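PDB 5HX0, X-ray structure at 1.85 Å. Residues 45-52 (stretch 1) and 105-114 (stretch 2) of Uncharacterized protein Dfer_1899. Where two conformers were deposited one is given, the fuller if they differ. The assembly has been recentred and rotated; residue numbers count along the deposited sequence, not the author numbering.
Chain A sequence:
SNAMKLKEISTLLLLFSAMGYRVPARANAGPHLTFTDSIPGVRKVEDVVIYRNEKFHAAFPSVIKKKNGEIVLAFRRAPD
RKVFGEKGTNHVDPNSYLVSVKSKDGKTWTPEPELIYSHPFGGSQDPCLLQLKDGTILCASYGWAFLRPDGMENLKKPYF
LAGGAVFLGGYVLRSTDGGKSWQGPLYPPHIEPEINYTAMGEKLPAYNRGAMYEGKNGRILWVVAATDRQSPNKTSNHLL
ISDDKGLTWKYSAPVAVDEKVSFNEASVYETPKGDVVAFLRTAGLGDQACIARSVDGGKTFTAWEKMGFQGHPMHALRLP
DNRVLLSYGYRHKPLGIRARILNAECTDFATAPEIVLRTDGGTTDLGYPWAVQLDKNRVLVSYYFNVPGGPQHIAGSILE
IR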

# COMPACT_ATOMS: atom_id res chain seq x y z
N VAL A 45 -32.55 -15.93 -0.48
CA VAL A 45 -32.09 -17.22 -0.97
C VAL A 45 -31.11 -17.84 0.01
O VAL A 45 -31.27 -18.99 0.44
CB VAL A 45 -31.47 -17.06 -2.37
CG1 VAL A 45 -30.91 -18.40 -2.89
CG2 VAL A 45 -32.50 -16.50 -3.32
N GLU A 46 -30.08 -17.09 0.40
CA GLU A 46 -29.08 -17.58 1.33
C GLU A 46 -28.19 -16.41 1.74
O GLU A 46 -28.20 -15.35 1.11
CB GLU A 46 -28.23 -18.68 0.70
CG GLU A 46 -27.54 -18.25 -0.58
CD GLU A 46 -26.70 -19.36 -1.19
OE1 GLU A 46 -26.22 -20.24 -0.44
OE2 GLU A 46 -26.54 -19.36 -2.43
N ASP A 47 -27.43 -16.61 2.79
CA ASP A 47 -26.35 -15.71 3.16
C ASP A 47 -25.03 -16.30 2.68
O ASP A 47 -24.88 -17.52 2.60
CB ASP A 47 -26.32 -15.51 4.66
CG ASP A 47 -27.56 -14.84 5.16
OD1 ASP A 47 -28.07 -13.94 4.45
OD2 ASP A 47 -28.05 -15.22 6.23
N VAL A 48 -24.07 -15.42 2.35
CA VAL A 48 -22.75 -15.88 1.91
C VAL A 48 -21.67 -15.12 2.66
O VAL A 48 -21.89 -14.02 3.19
CB VAL A 48 -22.55 -15.74 0.39
CG1 VAL A 48 -23.63 -16.50 -0.34
CG2 VAL A 48 -22.57 -14.26 -0.05
N VAL A 49 -20.50 -15.73 2.74
CA VAL A 49 -19.29 -15.08 3.23
C VAL A 49 -18.44 -14.74 2.00
O VAL A 49 -18.17 -15.61 1.17
CB VAL A 49 -18.52 -15.95 4.23
CG1 VAL A 49 -17.18 -15.29 4.57
CG2 VAL A 49 -19.34 -16.13 5.51
N ILE A 50 -18.08 -13.47 1.87
CA ILE A 50 -17.41 -12.97 0.68
C ILE A 50 -15.91 -12.88 0.88
O ILE A 50 -15.14 -13.27 0.00
CB ILE A 50 -18.02 -11.61 0.27
CG1 ILE A 50 -19.47 -11.82 -0.19
CG2 ILE A 50 -17.16 -10.90 -0.82
CD1 ILE A 50 -20.18 -10.56 -0.66
N TYR A 51 -15.46 -12.40 2.03
CA TYR A 51 -14.04 -12.39 2.35
C TYR A 51 -13.88 -12.34 3.86
O TYR A 51 -14.48 -11.47 4.51
CB TYR A 51 -13.29 -11.21 1.73
CG TYR A 51 -11.85 -11.18 2.19
CD1 TYR A 51 -10.92 -12.07 1.67
CD2 TYR A 51 -11.44 -10.33 3.23
CE1 TYR A 51 -9.61 -12.08 2.13
CE2 TYR A 51 -10.14 -10.33 3.69
CZ TYR A 51 -9.23 -11.20 3.14
OH TYR A 51 -7.93 -11.20 3.60
N ARG A 52 -13.09 -13.27 4.40
CA ARG A 52 -12.89 -13.38 5.84
C ARG A 52 -11.48 -13.86 6.11
O ARG A 52 -11.05 -14.89 5.59
CB ARG A 52 -13.90 -14.37 6.45
CG ARG A 52 -13.72 -14.54 7.96
CD ARG A 52 -14.57 -15.71 8.51
NE ARG A 52 -14.45 -15.89 9.97
CZ ARG A 52 -13.43 -16.48 10.59
NH1 ARG A 52 -12.39 -16.94 9.91
NH2 ARG A 52 -13.46 -16.61 11.91
N ASP A 105 -20.81 -15.17 -9.88
CA ASP A 105 -22.19 -15.51 -9.54
C ASP A 105 -22.71 -14.87 -8.26
O ASP A 105 -23.91 -15.03 -7.99
CB ASP A 105 -22.35 -17.03 -9.43
CG ASP A 105 -21.34 -17.66 -8.49
OD1 ASP A 105 -20.74 -16.97 -7.62
OD2 ASP A 105 -21.12 -18.87 -8.63
N GLY A 106 -21.89 -14.17 -7.49
CA GLY A 106 -22.29 -13.62 -6.21
C GLY A 106 -22.06 -14.55 -5.04
O GLY A 106 -22.16 -14.12 -3.88
N LYS A 107 -21.71 -15.80 -5.31
CA LYS A 107 -21.61 -16.85 -4.31
C LYS A 107 -20.19 -17.36 -4.12
O LYS A 107 -19.75 -17.57 -2.98
CB LYS A 107 -22.52 -18.01 -4.72
CG LYS A 107 -22.59 -19.17 -3.78
CD LYS A 107 -23.76 -20.08 -4.18
CE LYS A 107 -23.93 -21.21 -3.18
NZ LYS A 107 -23.67 -20.72 -1.79
N THR A 108 -19.46 -17.56 -5.21
CA THR A 108 -18.08 -17.99 -5.20
C THR A 108 -17.17 -16.78 -5.42
O THR A 108 -17.29 -16.11 -6.44
CB THR A 108 -17.89 -19.02 -6.32
OG1 THR A 108 -18.77 -20.11 -6.05
CG2 THR A 108 -16.44 -19.52 -6.36
N TRP A 109 -16.25 -16.54 -4.49
CA TRP A 109 -15.43 -15.34 -4.53
C TRP A 109 -13.95 -15.69 -4.59
O TRP A 109 -13.50 -16.65 -3.97
CB TRP A 109 -15.70 -14.46 -3.32
CG TRP A 109 -17.09 -13.92 -3.38
CD1 TRP A 109 -18.23 -14.54 -2.96
CD2 TRP A 109 -17.49 -12.69 -3.97
NE1 TRP A 109 -19.31 -13.75 -3.23
CE2 TRP A 109 -18.89 -12.60 -3.86
CE3 TRP A 109 -16.80 -11.62 -4.56
CZ2 TRP A 109 -19.62 -11.50 -4.31
CZ3 TRP A 109 -17.52 -10.53 -5.02
CH2 TRP A 109 -18.91 -10.48 -4.89
N THR A 110 -13.18 -14.86 -5.31
CA THR A 110 -11.73 -15.05 -5.34
C THR A 110 -11.17 -14.95 -3.92
O THR A 110 -11.59 -14.07 -3.14
CB THR A 110 -11.06 -14.01 -6.23
OG1 THR A 110 -11.48 -12.69 -5.84
CG2 THR A 110 -11.42 -14.26 -7.70
N PRO A 111 -10.23 -15.85 -3.52
CA PRO A 111 -9.78 -15.88 -2.13
C PRO A 111 -8.77 -14.80 -1.76
O PRO A 111 -8.72 -14.41 -0.59
CB PRO A 111 -9.14 -17.28 -1.99
CG PRO A 111 -8.73 -17.64 -3.39
CD PRO A 111 -9.79 -17.03 -4.29
N GLU A 112 -7.95 -14.33 -2.71
CA GLU A 112 -6.88 -13.38 -2.41
C GLU A 112 -7.24 -11.99 -2.95
O GLU A 112 -7.32 -11.83 -4.17
CB GLU A 112 -5.55 -13.85 -3.01
CG GLU A 112 -4.36 -13.04 -2.57
CD GLU A 112 -4.03 -13.27 -1.10
OE1 GLU A 112 -4.41 -14.34 -0.55
OE2 GLU A 112 -3.40 -12.38 -0.49
N PRO A 113 -7.46 -10.99 -2.10
CA PRO A 113 -7.85 -9.67 -2.60
C PRO A 113 -6.77 -9.04 -3.46
O PRO A 113 -5.58 -9.16 -3.18
CB PRO A 113 -8.09 -8.86 -1.33
CG PRO A 113 -8.43 -9.92 -0.28
CD PRO A 113 -7.54 -11.06 -0.62
N GLU A 114 -7.20 -8.38 -4.54
CA GLU A 114 -6.28 -7.58 -5.35
C GLU A 114 -6.26 -6.15 -4.84
O GLU A 114 -7.27 -5.64 -4.34
CB GLU A 114 -6.68 -7.58 -6.82
CG GLU A 114 -6.55 -8.92 -7.49
CD GLU A 114 -6.98 -8.84 -8.92
OE1 GLU A 114 -8.21 -8.86 -9.19
OE2 GLU A 114 -6.10 -8.71 -9.78
O HOH W 1 -18.24 -17.78 -0.56
O HOH W 2 -12.80 -14.31 -0.61

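Residues 45-51 belong to a strand that begins earlier in the chain, whereas residues 105-114 run alongside it almost entirely as irregular loop. The two stretches progress in the same direction, with Val 48 CA 6.4 Å from Lys 107 CA, Ile 50 CA 6.1 Å from Trp 109 CA, and Tyr 51 CA 7.1 Å from Pro 111 CA. No direct backbone-to-backbone hydrogen bond joins them; two waters bridge the gap instead. Water 1 donates to Val 49 O (2.8 Å) and to Lys 107 O (2.9 Å), and water 2 donates to Ile 50 O (2.6 Å) and to Thr 110 O (2.8 Å), so each links a pair of carbonyls that could not bond to each other. Together the stretches bury 414 Å².

The start of the second stretch is shaped by Asp 105, whose OD1 accepts hydrogen bonds from Lys 107 N and Thr 108 N, both at 2.8 Å. Between Asp 105 and Lys 107, Gly 106 adopts phi/psi of 90/-10, where a CB would be jammed against the carbonyl O of Asp 105. Lys 107 sets its CA-to-CB bond sideways to the strand, but its long chain brings the ammonium to Glu 46, whose own CA-to-CB bond points toward the loop. The resulting salt bridge has Lys 107 NZ 2.9 Å from Glu 46 OE1, with a second, weak hydrogen bond from Lys 107 NZ to Glu 46 OE2 at 3.2 Å. Beside this charged pair, the buried Val 48 points toward the loop and places CG2 3.9 Å from Gly 106 O.

Trp 109 points toward the strand and spreads its indole against Ile 50. Ile 50 CG2 lies 3.8 Å from the centroid of the six-membered ring of Trp 109, 18° off the ring normal, a CH-pi contact in which a methyl group meets the pi cloud. Ile 50 CG1 also lies over a face of the indole, 3.6 Å from Trp 109 NE1. The indole NH is turned back to its own stretch, where Trp 109 NE1 makes a weak hydrogen bond to Gly 106 O at 2.9 Å.

At the far end, Tyr 51 presents a ring face to Pro 113. Pro 113 CG sits 3.8 Å from the Tyr 51 ring centroid, 27° off the normal, and 3.4 Å from Tyr 51 CE1, a CH-pi contact in which the proline ring methylene packs over the aromatic face. Pro 111 O approaches the ring edge, 3.7 Å from Tyr 51 CE1, while the phenol OH is hydrogen-bonded elsewhere in the structure.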